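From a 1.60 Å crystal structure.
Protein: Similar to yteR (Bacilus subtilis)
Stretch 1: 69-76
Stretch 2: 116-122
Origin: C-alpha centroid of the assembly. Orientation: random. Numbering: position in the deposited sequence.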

# COMPACT_ATOMS: atom_id res chain seq x y z
N LEU A 69 9.30 6.39 -17.90
CA LEU A 69 7.96 6.93 -17.95
C LEU A 69 7.08 6.20 -18.96
O LEU A 69 5.92 5.89 -18.68
N GLU A 70 7.65 5.94 -20.14
CA GLU A 70 6.90 5.36 -21.24
C GLU A 70 6.44 3.91 -21.01
O GLU A 70 5.67 3.38 -21.81
N GLU A 71 6.88 3.27 -19.94
CA GLU A 71 6.33 1.97 -19.59
C GLU A 71 4.92 2.09 -19.01
O GLU A 71 4.18 1.12 -18.99
N TYR A 72 4.59 3.29 -18.54
CA TYR A 72 3.30 3.58 -17.91
C TYR A 72 2.94 2.47 -16.90
O TYR A 72 1.91 1.82 -17.00
N ASN A 73 3.82 2.30 -15.93
CA ASN A 73 3.68 1.32 -14.86
C ASN A 73 3.24 2.10 -13.62
O ASN A 73 3.99 2.93 -13.13
N ILE A 74 2.02 1.87 -13.13
CA ILE A 74 1.54 2.68 -12.02
C ILE A 74 2.39 2.49 -10.75
O ILE A 74 2.49 3.42 -9.93
N ASP A 75 3.01 1.33 -10.60
CA ASP A 75 3.87 1.03 -9.44
C ASP A 75 4.99 2.03 -9.33
O ASP A 75 5.45 2.33 -8.22
N HIS A 76 5.45 2.53 -10.48
CA HIS A 76 6.60 3.44 -10.52
C HIS A 76 6.33 4.82 -9.93
O HIS A 76 7.27 5.59 -9.75
N VAL A 116 -10.17 5.59 -14.96
CA VAL A 116 -9.27 5.05 -13.95
C VAL A 116 -7.96 4.64 -14.63
O VAL A 116 -7.98 4.04 -15.70
N PHE A 117 -6.83 4.96 -14.02
CA PHE A 117 -5.54 4.52 -14.56
C PHE A 117 -5.51 2.99 -14.77
O PHE A 117 -5.82 2.21 -13.85
N TRP A 118 -5.08 2.56 -15.94
CA TRP A 118 -4.66 1.19 -16.13
C TRP A 118 -3.52 0.87 -15.15
O TRP A 118 -2.65 1.70 -14.88
N HIS A 119 -3.51 -0.34 -14.64
CA HIS A 119 -2.45 -0.74 -13.72
C HIS A 119 -1.05 -0.59 -14.38
O HIS A 119 -0.11 -0.04 -13.76
N LYS A 120 -0.89 -1.08 -15.61
CA LYS A 120 0.32 -0.87 -16.38
C LYS A 120 -0.04 -0.89 -17.85
O LYS A 120 -1.08 -1.44 -18.24
N ASN A 121 0.82 -0.34 -18.70
CA ASN A 121 0.61 -0.45 -20.14
C ASN A 121 0.47 -1.92 -20.58
O ASN A 121 -0.31 -2.22 -21.50
N ILE A 122 1.18 -2.83 -19.91
CA ILE A 122 1.12 -4.25 -20.28
C ILE A 122 -0.13 -4.94 -19.75
O ILE A 122 -0.38 -6.11 -20.07

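The two stretches meet at a single beta bridge, Asn73 with Lys120, and two backbone hydrogen bonds set the spacing for the side chains: Ile74 N to His119 O (2.9 Å) and Asn121 N to Tyr72 O (3.0 Å). Ile74 is the apolar centre. Its CA-to-CB bond points toward the other stretch, and with chi1 t and chi2 p its CD1 lies 3.7 Å from CD2 of Phe117, whose CA-to-CB bond also points toward the other stretch, chi1 m. Meanwhile Ile74 CG2 comes within 3.4 Å of His119 ND1, so the branched side chain touches both rings.

His119 starts away from stretch 1, but chi1 t brings its imidazole back. There a water joins His119 NE2 (2.8 Å) to Asp75 OD2 (2.6 Å), donating to the carboxylate. Asp75, in m, also faces Lys120: OD2 and NZ are 4.0 Å apart, too far for a salt bridge. A second water bridges the two from the side, donating to Asp75 OD2 (2.7 Å) and accepting from Lys120 NZ and Asn73 ND2 (2.9 Å each). Lys120 reaches this site with chi1 m and the rest of its chain fully extended, laying its methylenes alongside Asn73, where CE is 3.4 Å from OD1. With chi1 t, the amide of Asn73 does two tasks: ND2 donates to the water, and OD1 accepts from Asp75 N (2.9 Å) within its own stretch.

At the other end, Tyr72 and Asn121 both point toward the opposite stretch, their CB atoms 4.1 Å apart. Tyr72, in m, then leads its ring away, leaving Asn121 ND2 near the ring edge. Asn121 has chi1 between wells at -132°; its ND2 donates to a water (2.7 Å) that in turn donates to Glu70 O (2.8 Å), so a short amide spans the remaining gap through solvent.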

# COMPACT_ATOMS: atom_id res chain seq x y z
CB LEU A 69 8.04 8.41 -18.28
CG LEU A 69 6.73 9.17 -18.36
CD1 LEU A 69 6.94 10.61 -17.92
CD2 LEU A 69 6.18 9.12 -19.76
CB GLU A 70 7.70 5.46 -22.54
CG GLU A 70 7.84 6.88 -23.06
CD GLU A 70 8.88 7.72 -22.32
OE1 GLU A 70 9.67 7.16 -21.52
OE2 GLU A 70 8.91 8.95 -22.54
CB GLU A 71 7.24 1.25 -18.59
CG GLU A 71 8.49 0.73 -19.29
CD GLU A 71 9.52 0.14 -18.36
OE1 GLU A 71 9.29 0.14 -17.12
OE2 GLU A 71 10.57 -0.31 -18.89
CB TYR A 72 2.21 3.83 -18.98
CG TYR A 72 2.42 5.18 -19.65
CD1 TYR A 72 2.24 6.34 -18.93
CD2 TYR A 72 2.85 5.29 -20.96
CE1 TYR A 72 2.44 7.57 -19.49
CE2 TYR A 72 3.06 6.52 -21.54
CZ TYR A 72 2.86 7.66 -20.79
OH TYR A 72 3.07 8.89 -21.36
CB ASN A 73 5.03 0.62 -14.62
CG ASN A 73 4.98 -0.41 -13.51
OD1 ASN A 73 4.09 -0.41 -12.66
ND2 ASN A 73 5.98 -1.30 -13.50
CB ILE A 74 0.03 2.42 -11.72
CG1 ILE A 74 -0.62 3.62 -11.04
CG2 ILE A 74 -0.18 1.16 -10.89
CD1 ILE A 74 -0.88 4.77 -11.96
CB ASP A 75 4.52 -0.35 -9.50
CG ASP A 75 3.56 -1.48 -9.30
OD1 ASP A 75 2.45 -1.27 -8.79
OD2 ASP A 75 3.91 -2.62 -9.67
CB HIS A 76 7.08 3.62 -11.95
CG HIS A 76 7.86 2.46 -12.45
ND1 HIS A 76 8.08 1.33 -11.69
CD2 HIS A 76 8.51 2.25 -13.62
CE1 HIS A 76 8.82 0.47 -12.38
NE2 HIS A 76 9.09 1.01 -13.55
CB VAL A 116 -9.89 3.85 -13.23
CG1 VAL A 116 -8.98 3.33 -12.16
CG2 VAL A 116 -11.27 4.22 -12.67
CB PHE A 117 -4.41 4.86 -13.58
CG PHE A 117 -4.22 6.33 -13.30
CD1 PHE A 117 -4.17 7.27 -14.33
CD2 PHE A 117 -4.03 6.77 -12.00
CE1 PHE A 117 -3.96 8.62 -14.05
CE2 PHE A 117 -3.82 8.10 -11.71
CZ PHE A 117 -3.78 9.03 -12.74
CB TRP A 118 -4.08 0.97 -17.52
CG TRP A 118 -5.02 1.05 -18.66
CD1 TRP A 118 -6.37 1.30 -18.62
CD2 TRP A 118 -4.69 0.86 -20.04
NE1 TRP A 118 -6.89 1.28 -19.89
CE2 TRP A 118 -5.88 1.03 -20.78
CE3 TRP A 118 -3.50 0.59 -20.72
CZ2 TRP A 118 -5.91 0.90 -22.17
CZ3 TRP A 118 -3.53 0.47 -22.09
CH2 TRP A 118 -4.73 0.63 -22.81
CB HIS A 119 -2.67 -2.17 -13.25
CG HIS A 119 -1.80 -2.52 -12.11
ND1 HIS A 119 -1.86 -1.82 -10.92
CD2 HIS A 119 -0.79 -3.41 -11.98
CE1 HIS A 119 -0.93 -2.29 -10.10
NE2 HIS A 119 -0.28 -3.25 -10.72
CB LYS A 120 1.38 -1.96 -16.17
CG LYS A 120 1.78 -2.24 -14.73
CD LYS A 120 2.92 -3.27 -14.65
CE LYS A 120 3.24 -3.61 -13.21
NZ LYS A 120 4.36 -4.58 -13.14
CB ASN A 121 1.75 0.23 -20.91
CG ASN A 121 1.28 1.15 -22.02
OD1 ASN A 121 0.10 1.52 -22.10
ND2 ASN A 121 2.21 1.55 -22.87
CB ILE A 122 2.35 -5.07 -19.81
CG1 ILE A 122 2.50 -4.99 -18.29
CG2 ILE A 122 3.62 -4.64 -20.55
CD1 ILE A 122 3.51 -5.97 -17.75
O HOH W 1 4.86 0.83 -22.77
O HOH W 2 3.90 -1.53 -18.82
O HOH W 3 6.01 -3.15 -11.21
O HOH W 4 2.17 -4.51 -10.05